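Local coordinates for protein predicted DNA-binding transcriptional regulator (Aliivibrio fischeri ES114, PDB 7DWN) that probably binds cis-regulatory DNA and regulates transcription as a tetrameric member of the LysR family, at residues 170-175 and 238-243. Numbering follows the deposited sequence.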
loop_
_atom_site.group_PDB
_atom_site.type_symbol
_atom_site.label_atom_id
_atom_site.label_comp_id
_atom_site.label_asym_id
_atom_site.label_seq_id
_atom_site.Cartn_x
_atom_site.Cartn_y
_atom_site.Cartn_z
ATOM N N LEU A 170 -19.806 35.307 9.154
ATOM C CA LEU A 170 -20.962 36.173 9.319
ATOM C C LEU A 170 -22.202 35.481 8.790
ATOM O O LEU A 170 -22.190 34.993 7.645
ATOM C CB LEU A 170 -20.749 37.487 8.573
ATOM C CG LEU A 170 -19.439 38.225 8.852
ATOM C CD1 LEU A 170 -19.335 39.463 7.978
ATOM C CD2 LEU A 170 -19.332 38.593 10.322
ATOM N N PRO A 171 -23.265 35.379 9.588
ATOM C CA PRO A 171 -24.544 34.869 9.072
ATOM C C PRO A 171 -25.205 35.926 8.202
ATOM O O PRO A 171 -25.519 37.025 8.666
ATOM C CB PRO A 171 -25.352 34.587 10.341
ATOM C CG PRO A 171 -24.782 35.523 11.360
ATOM C CD PRO A 171 -23.318 35.668 11.032
ATOM N N VAL A 172 -25.407 35.597 6.929
ATOM C CA VAL A 172 -25.874 36.568 5.956
ATOM C C VAL A 172 -27.076 36.025 5.197
ATOM O O VAL A 172 -27.273 34.809 5.058
ATOM C CB VAL A 172 -24.767 36.977 4.964
ATOM C CG1 VAL A 172 -23.646 37.698 5.689
ATOM C CG2 VAL A 172 -24.245 35.759 4.223
ATOM N N SER A 173 -27.877 36.976 4.706
ATOM C CA SER A 173 -29.034 36.727 3.861
ATOM C C SER A 173 -28.986 37.637 2.644
ATOM O O SER A 173 -28.387 38.718 2.668
ATOM C CB SER A 173 -30.357 36.989 4.589
ATOM O OG SER A 173 -30.414 36.312 5.819
ATOM N N ALA A 174 -29.662 37.199 1.586
ATOM C CA ALA A 174 -29.870 38.043 0.421
ATOM C C ALA A 174 -30.733 39.247 0.787
ATOM O O ALA A 174 -31.487 39.232 1.764
ATOM C CB ALA A 174 -30.533 37.251 -0.706
ATOM N N CYS A 175 -30.622 40.299 -0.016
ATOM C CA CYS A 175 -31.369 41.525 0.208
ATOM C C CYS A 175 -32.141 41.904 -1.046
ATOM O O CYS A 175 -31.686 41.668 -2.169
ATOM C CB CYS A 175 -30.447 42.678 0.614
ATOM S SG CYS A 175 -30.064 42.720 2.368
ATOM N N ALA A 238 -26.628 31.832 5.197
ATOM C CA ALA A 238 -25.434 31.024 5.409
ATOM C C ALA A 238 -24.395 31.816 6.188
ATOM O O ALA A 238 -24.363 33.044 6.134
ATOM C CB ALA A 238 -24.839 30.536 4.083
ATOM N N TRP A 239 -23.548 31.089 6.915
ATOM C CA TRP A 239 -22.399 31.679 7.590
ATOM C C TRP A 239 -21.245 31.707 6.597
ATOM O O TRP A 239 -20.632 30.676 6.310
ATOM C CB TRP A 239 -22.038 30.897 8.848
ATOM C CG TRP A 239 -22.819 31.323 10.052
ATOM C CD1 TRP A 239 -22.407 32.170 11.040
ATOM C CD2 TRP A 239 -24.152 30.931 10.388
ATOM N NE1 TRP A 239 -23.403 32.325 11.975
ATOM C CE2 TRP A 239 -24.484 31.574 11.598
ATOM C CE3 TRP A 239 -25.097 30.097 9.784
ATOM C CZ2 TRP A 239 -25.726 31.410 12.212
ATOM C CZ3 TRP A 239 -26.323 29.932 10.397
ATOM C CH2 TRP A 239 -26.627 30.585 11.598
ATOM N N LEU A 240 -20.953 32.883 6.070
ATOM C CA LEU A 240 -19.902 33.011 5.081
ATOM C C LEU A 240 -18.713 33.771 5.653
ATOM O O LEU A 240 -18.897 34.681 6.469
ATOM C CB LEU A 240 -20.416 33.734 3.830
ATOM C CG LEU A 240 -21.624 33.068 3.170
ATOM C CD1 LEU A 240 -22.057 33.823 1.923
ATOM C CD2 LEU A 240 -21.294 31.625 2.839
ATOM N N PRO A 241 -17.491 33.404 5.272
ATOM C CA PRO A 241 -16.326 34.176 5.714
ATOM C C PRO A 241 -16.391 35.593 5.168
ATOM O O PRO A 241 -16.773 35.820 4.018
ATOM C CB PRO A 241 -15.139 33.396 5.139
ATOM C CG PRO A 241 -15.712 32.612 4.006
ATOM C CD PRO A 241 -17.107 32.260 4.431
ATOM N N ALA A 242 -16.015 36.551 6.014
ATOM C CA ALA A 242 -16.235 37.952 5.676
ATOM C C ALA A 242 -15.383 38.396 4.494
ATOM O O ALA A 242 -15.787 39.296 3.750
ATOM C CB ALA A 242 -15.966 38.831 6.893
ATOM N N TYR A 243 -14.217 37.777 4.288
ATOM C CA TYR A 243 -13.353 38.194 3.189
ATOM C C TYR A 243 -13.918 37.818 1.825
ATOM O O TYR A 243 -13.447 38.341 0.809
ATOM C CB TYR A 243 -11.950 37.600 3.352
ATOM C CG TYR A 243 -11.904 36.087 3.390
ATOM C CD1 TYR A 243 -11.954 35.340 2.219
ATOM C CD2 TYR A 243 -11.788 35.406 4.595
ATOM C CE1 TYR A 243 -11.908 33.964 2.246
ATOM C CE2 TYR A 243 -11.737 34.024 4.632
ATOM C CZ TYR A 243 -11.800 33.309 3.453
ATOM O OH TYR A 243 -11.749 31.935 3.477
#
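Pro171 lies over one face of the Trp239 indole, its CB sitting 3.5 Å from the centroid of the five-membered ring and 21° off the ring normal, a CH-pi contact displaced toward the rim. The rest of the pyrrolidine follows the pyrrole side of the indole, with Pro171 CD 3.6 Å from Trp239 CD1. Trp239 CG lies beside its backbone N (chi1 -86°), roughly anti to the carbonyl carbon, and the indole comes back toward the other strand to lie against Pro171. At its edge NE1 donates a hydrogen bond to the carbonyl of Leu262, which helps fix the ring's rotation, while Trp193 meets it at a steep angle and Val206 and Ile209 of helix 201-209 also touch it. In the backbone, strands 170-174 and 238-241 pair antiparallel: Pro171 and Trp239 form the non-hydrogen-bonded pair, flanked by two hydrogen-bonded ones. Leu170 N and O both bond to Leu240, the N-H to Leu240 O being the straighter at 166°; Val172 makes the same double link with Ala238, its N lying 2.9 Å from Ala238 O. Between these pairs Trp239 CA lies 3.3 Å from Leu170 O, a CA-H...O contact. This is the substrate-binding domain of a LysR-type regulator, with the periplasmic-binding-protein fold, and the short strand 238-241, the next strand in the chain after helix 224-232, joins the long strand 160-174. The other face of the sheet carries Leu170, Val172, Ala238 and Leu240. There Val172 CG2, set between its backbone N and carbonyl carbon, reaches Leu240 CD1 at 3.7 Å, the two side chains crossing at about a right angle; Leu227 and Val231 of helix 224-232 pack against Leu240 and Ala238 respectively. Where the chain turns into a 3-10 segment, Ala242 CB meets Leu170 CD1 tip to tip at 3.6 Å.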